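Local coordinates for iron-sulfur cluster co-chaperone protein HscB (Homo sapiens, PDB 3BVO) that acts as a co-chaperone in mitochondrial iron-sulfur cluster assembly, forming an iron-sulfur transfer complex with ISCU and HSPA9, at residues M153-E157 / I200-K204; V160-Q164 / F193-E197. All coordinates share one frame. Numbering follows the deposited sequence.

Interaction 1. Residues M153-E157 / I200-K204; sequences MKEIE and IKLKK
Two segments of an antiparallel helix pair meet obliquely here, 153-157 near the start of its helix, 200-204 at the close of the other. Segment 153-157 is regular α-helix, with Glu157 N bonded to Met153 O at 3.3 Å. Residues 200-203 are helical too; Lys204 N still reaches Ile200 O at 2.8 Å, although Lys204 (phi/psi -81/3) has left the helix. The backbones come closest at Glu157 and Ile200, whose CA atoms lie 7.6 Å apart. Ile200 points toward the partner and is the apolar centre. In its m,t rotamer it sets CD1 3.5 Å from CG2 of Ile156, also m,t, while its CG2 meets Glu157 CG at 3.7 Å; a compact branched side chain fits this buried gap. Met153, built as selenomethionine, likewise faces the other segment. Rotamer t,p,p lays its long, flexible chain along the aliphatic stems of two lysines: CE is 4.2 Å from Lys203 CD, and CG 4.5 Å from Lys204 CG. Glu157 leaves its helix sideways, but an extended m,t chain carries the carboxylate across, where OE2 accepts a hydrogen bond from Lys204 NZ at 3.0 Å within a salt bridge. Lys204 points toward the partner, chi1-chi4 m,t,p,t, the p turn bending NZ to OE2. This is open-end packing of a helical hairpin, with one salt bridge at its margin. The contact joins helix 150-176 to helix 180-203, and helix 131-146 covers its inner side: Leu144 touches both Ile156 and Ile200, and Lys203 NZ bonds Ala147 O just past that helix's end.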
loop_
_atom_site.group_PDB
_atom_site.type_symbol
_atom_site.label_atom_id
_atom_site.label_comp_id
_atom_site.label_asym_id
_atom_site.label_seq_id
_atom_site.Cartn_x
_atom_site.Cartn_y
_atom_site.Cartn_z
HETATM N N MSE A 153 1.553 -17.221 -24.493
HETATM C CA MSE A 153 1.015 -16.461 -23.372
HETATM C C MSE A 153 1.684 -16.840 -22.055
HETATM O O MSE A 153 1.906 -15.986 -21.207
HETATM C CB MSE A 153 -0.491 -16.701 -23.256
HETATM C CG MSE A 153 -1.218 -15.641 -22.453
HETATM SE SE MSE A 153 -1.242 -13.932 -23.400
HETATM C CE MSE A 153 -2.532 -14.391 -24.815
ATOM N N LYS A 154 1.987 -18.126 -21.888
ATOM C CA LYS A 154 2.656 -18.617 -20.684
ATOM C C LYS A 154 4.073 -18.062 -20.582
ATOM O O LYS A 154 4.507 -17.658 -19.503
ATOM C CB LYS A 154 2.678 -20.153 -20.649
ATOM C CG LYS A 154 1.331 -20.805 -20.328
ATOM C CD LYS A 154 1.434 -22.323 -20.266
ATOM C CE LYS A 154 0.206 -22.925 -19.597
ATOM N NZ LYS A 154 0.176 -24.420 -19.665
ATOM N N GLU A 155 4.780 -18.029 -21.711
ATOM C CA GLU A 155 6.165 -17.561 -21.751
ATOM C C GLU A 155 6.280 -16.134 -21.242
ATOM O O GLU A 155 7.169 -15.818 -20.446
ATOM C CB GLU A 155 6.738 -17.637 -23.166
ATOM C CG GLU A 155 8.250 -17.383 -23.216
ATOM C CD GLU A 155 8.715 -16.635 -24.461
ATOM O OE1 GLU A 155 7.872 -16.274 -25.314
ATOM O OE2 GLU A 155 9.938 -16.394 -24.573
ATOM N N ILE A 156 5.381 -15.276 -21.709
ATOM C CA ILE A 156 5.339 -13.895 -21.260
ATOM C C ILE A 156 5.117 -13.841 -19.754
ATOM O O ILE A 156 5.910 -13.233 -19.046
ATOM C CB ILE A 156 4.270 -13.101 -22.003
ATOM C CG1 ILE A 156 4.748 -12.824 -23.409
ATOM C CG2 ILE A 156 4.020 -11.774 -21.337
ATOM C CD1 ILE A 156 3.649 -12.435 -24.309
ATOM N N GLU A 157 4.062 -14.494 -19.271
ATOM C CA GLU A 157 3.797 -14.555 -17.841
ATOM C C GLU A 157 5.072 -14.876 -17.076
ATOM O O GLU A 157 5.475 -14.109 -16.200
ATOM C CB GLU A 157 2.694 -15.559 -17.523
ATOM C CG GLU A 157 1.311 -14.961 -17.662
ATOM C CD GLU A 157 0.194 -15.907 -17.257
ATOM O OE1 GLU A 157 0.137 -17.050 -17.786
ATOM O OE2 GLU A 157 -0.643 -15.486 -16.422
ATOM N N ILE A 200 -2.209 -8.760 -19.380
ATOM C CA ILE A 200 -2.191 -10.194 -19.616
ATOM C C ILE A 200 -3.466 -10.816 -19.045
ATOM O O ILE A 200 -4.172 -11.556 -19.746
ATOM C CB ILE A 200 -0.917 -10.845 -19.026
ATOM C CG1 ILE A 200 0.303 -10.455 -19.858
ATOM C CG2 ILE A 200 -1.036 -12.362 -18.972
ATOM C CD1 ILE A 200 1.614 -10.485 -19.093
ATOM N N LYS A 201 -3.765 -10.488 -17.787
ATOM C CA LYS A 201 -4.966 -10.976 -17.110
ATOM C C LYS A 201 -6.228 -10.561 -17.849
ATOM O O LYS A 201 -7.143 -11.370 -18.020
ATOM C CB LYS A 201 -5.015 -10.493 -15.665
ATOM C CG LYS A 201 -4.221 -11.350 -14.695
ATOM C CD LYS A 201 -3.822 -10.547 -13.463
ATOM C CE LYS A 201 -3.231 -11.430 -12.362
ATOM N NZ LYS A 201 -2.954 -10.660 -11.103
ATOM N N LEU A 202 -6.267 -9.314 -18.302
ATOM C CA LEU A 202 -7.372 -8.848 -19.134
ATOM C C LEU A 202 -7.495 -9.662 -20.438
ATOM O O LEU A 202 -8.604 -10.029 -20.837
ATOM C CB LEU A 202 -7.253 -7.345 -19.416
ATOM C CG LEU A 202 -7.568 -6.355 -18.282
ATOM C CD1 LEU A 202 -7.405 -4.908 -18.726
ATOM C CD2 LEU A 202 -8.968 -6.566 -17.740
ATOM N N LYS A 203 -6.361 -9.964 -21.076
ATOM C CA LYS A 203 -6.334 -10.804 -22.270
ATOM C C LYS A 203 -6.793 -12.234 -21.946
ATOM O O LYS A 203 -7.393 -12.923 -22.787
ATOM C CB LYS A 203 -4.933 -10.800 -22.898
ATOM C CG LYS A 203 -4.930 -10.956 -24.426
ATOM C CD LYS A 203 -3.681 -10.382 -25.097
ATOM C CE LYS A 203 -3.876 -10.299 -26.624
ATOM N NZ LYS A 203 -2.596 -10.105 -27.393
ATOM N N LYS A 204 -6.529 -12.659 -20.710
ATOM C CA LYS A 204 -6.842 -14.020 -20.259
ATOM C C LYS A 204 -8.305 -14.247 -19.843
ATOM O O LYS A 204 -8.667 -15.342 -19.399
ATOM C CB LYS A 204 -5.913 -14.420 -19.109
ATOM C CG LYS A 204 -4.541 -14.912 -19.547
ATOM C CD LYS A 204 -3.674 -15.284 -18.346
ATOM C CE LYS A 204 -3.935 -16.704 -17.861
ATOM N NZ LYS A 204 -3.295 -16.943 -16.534
#

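Interaction 2. Residues V160-Q164 / F193-E197; sequences VKAKQ and FSNIE
Helices 150-176 and 180-203 face each other through two fully α-helical segments, whose short axes approach to 10.5 Å and cross at -149°, a splayed antiparallel pairing. Val160 and Phe193 are nearest in register, CA to CA 6.7 Å. Phe193 (chi1 m) opens the second segment and turns toward the partner. Its broad ring lies against the partner helix: CE2 lies 3.5 Å from CG of Lys163 and CD2 4.2 Å from CG2 of Val160, while its CB is 3.4 Å from Gln164 NE2. Ser194 sits at the margin, its CB directed away and its OG hydrogen-bonded to Met190 O, one turn earlier in its own helix. Ile196 (m,t) again points toward the partner, and its CG2 meets Val160 CG2 at 3.9 Å; the small, branched valine thus serves two apolar neighbours at once. Phe193 and Ile196 also touch Ile137 of helix 131-146, which makes this contact part of the core of the C-terminal three-helix bundle. Glu197 (m,t) closes the segment. Its CG packs on Val160 CG1 at 3.5 Å, and its OE1 accepts a hydrogen bond from Gln164 NE2 at 2.9 Å, the amide being brought over by an m,m rotamer. Lys161 NZ stays 4.1 Å from Glu197 OE2, beyond a salt bridge. Chemically, the contact combines apolar packing on the bundle side with a polar margin, where a neutral amide donor satisfies one carboxylate oxygen and a nearby lysine adds favourable charge without direct pairing.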
loop_
_atom_site.group_PDB
_atom_site.type_symbol
_atom_site.label_atom_id
_atom_site.label_comp_id
_atom_site.label_asym_id
_atom_site.label_seq_id
_atom_site.Cartn_x
_atom_site.Cartn_y
_atom_site.Cartn_z
ATOM N N VAL A 160 7.680 -12.076 -17.313
ATOM C CA VAL A 160 7.199 -10.998 -16.456
ATOM C C VAL A 160 7.338 -11.300 -14.962
ATOM O O VAL A 160 7.727 -10.430 -14.184
ATOM C CB VAL A 160 5.730 -10.657 -16.767
ATOM C CG1 VAL A 160 5.063 -9.983 -15.577
ATOM C CG2 VAL A 160 5.633 -9.782 -18.001
ATOM N N LYS A 161 7.024 -12.528 -14.563
ATOM C CA LYS A 161 7.031 -12.881 -13.142
ATOM C C LYS A 161 8.451 -13.093 -12.635
ATOM O O LYS A 161 8.767 -12.766 -11.482
ATOM C CB LYS A 161 6.120 -14.083 -12.858
ATOM C CG LYS A 161 4.677 -13.898 -13.393
ATOM C CD LYS A 161 3.592 -14.468 -12.485
ATOM C CE LYS A 161 3.170 -13.459 -11.424
ATOM N NZ LYS A 161 1.904 -13.870 -10.768
ATOM N N ALA A 162 9.305 -13.615 -13.512
ATOM C CA ALA A 162 10.725 -13.761 -13.220
ATOM C C ALA A 162 11.370 -12.399 -12.959
ATOM O O ALA A 162 12.217 -12.274 -12.073
ATOM C CB ALA A 162 11.426 -14.479 -14.356
ATOM N N LYS A 163 10.964 -11.389 -13.728
ATOM C CA LYS A 163 11.442 -10.028 -13.525
ATOM C C LYS A 163 10.885 -9.488 -12.220
ATOM O O LYS A 163 11.610 -8.854 -11.440
ATOM C CB LYS A 163 11.025 -9.100 -14.671
ATOM C CG LYS A 163 11.530 -9.483 -16.044
ATOM C CD LYS A 163 12.929 -8.970 -16.355
ATOM C CE LYS A 163 13.337 -9.463 -17.744
ATOM N NZ LYS A 163 14.781 -9.279 -18.026
ATOM N N GLN A 164 9.597 -9.738 -11.981
ATOM C CA GLN A 164 8.938 -9.236 -10.774
ATOM C C GLN A 164 9.647 -9.692 -9.501
ATOM O O GLN A 164 9.824 -8.900 -8.573
ATOM C CB GLN A 164 7.457 -9.612 -10.725
ATOM C CG GLN A 164 6.544 -8.749 -11.580
ATOM C CD GLN A 164 6.501 -7.279 -11.156
ATOM O OE1 GLN A 164 7.452 -6.752 -10.574
ATOM N NE2 GLN A 164 5.400 -6.604 -11.467
ATOM N N PHE A 193 5.729 -3.300 -15.062
ATOM C CA PHE A 193 5.376 -4.700 -15.120
ATOM C C PHE A 193 4.003 -5.008 -14.549
ATOM O O PHE A 193 3.356 -5.923 -15.032
ATOM C CB PHE A 193 6.478 -5.574 -14.533
ATOM C CG PHE A 193 7.660 -5.723 -15.447
ATOM C CD1 PHE A 193 8.433 -4.613 -15.802
ATOM C CD2 PHE A 193 7.991 -6.956 -15.976
ATOM C CE1 PHE A 193 9.517 -4.732 -16.671
ATOM C CE2 PHE A 193 9.077 -7.084 -16.842
ATOM C CZ PHE A 193 9.842 -5.966 -17.187
ATOM N N SER A 194 3.538 -4.231 -13.569
ATOM C CA SER A 194 2.170 -4.388 -13.046
ATOM C C SER A 194 1.133 -4.160 -14.120
ATOM O O SER A 194 0.229 -4.973 -14.293
ATOM C CB SER A 194 1.905 -3.431 -11.905
ATOM O OG SER A 194 2.672 -3.814 -10.792
ATOM N N ASN A 195 1.257 -3.050 -14.839
ATOM C CA ASN A 195 0.431 -2.825 -16.012
ATOM C C ASN A 195 0.458 -4.027 -16.964
ATOM O O ASN A 195 -0.578 -4.591 -17.294
ATOM C CB ASN A 195 0.865 -1.550 -16.729
ATOM C CG ASN A 195 0.600 -0.312 -15.913
ATOM O OD1 ASN A 195 1.292 0.698 -16.054
ATOM N ND2 ASN A 195 -0.411 -0.375 -15.047
ATOM N N ILE A 196 1.651 -4.439 -17.367
ATOM C CA ILE A 196 1.775 -5.547 -18.285
ATOM C C ILE A 196 1.074 -6.763 -17.718
ATOM O O ILE A 196 0.438 -7.515 -18.460
ATOM C CB ILE A 196 3.239 -5.858 -18.627
ATOM C CG1 ILE A 196 3.863 -4.666 -19.360
ATOM C CG2 ILE A 196 3.326 -7.086 -19.503
ATOM C CD1 ILE A 196 5.372 -4.781 -19.594
ATOM N N GLU A 197 1.161 -6.941 -16.405
ATOM C CA GLU A 197 0.520 -8.080 -15.766
ATOM C C GLU A 197 -0.976 -8.006 -15.937
ATOM O O GLU A 197 -1.623 -9.001 -16.276
ATOM C CB GLU A 197 0.842 -8.130 -14.286
ATOM C CG GLU A 197 2.249 -8.559 -13.974
ATOM C CD GLU A 197 2.390 -9.057 -12.555
ATOM O OE1 GLU A 197 3.246 -8.517 -11.815
ATOM O OE2 GLU A 197 1.632 -9.991 -12.183
#

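How the interactions relate
Both contacts join helix 150-176 to helix 180-203, at successive levels of one antiparallel pair. Their centres are about 10 Å apart, and they meet through packing of Ile200 CD1 against Val160 CG2 at 4.2 Å, so that the apolar strip continues from one to the other. The shorter chain connection of interaction 2 lies within that of interaction 1, as expected of a helical hairpin; interaction 1 is nearer its open end. Helix 131-146 backs both, completing a three-helix bundle. Neither contact lies at the zinc site of Cys13, Cys16, Cys30 and Cys33; both belong to the C-terminal part, which in bacterial HscB binds the scaffold IscU and probably serves ISCU here.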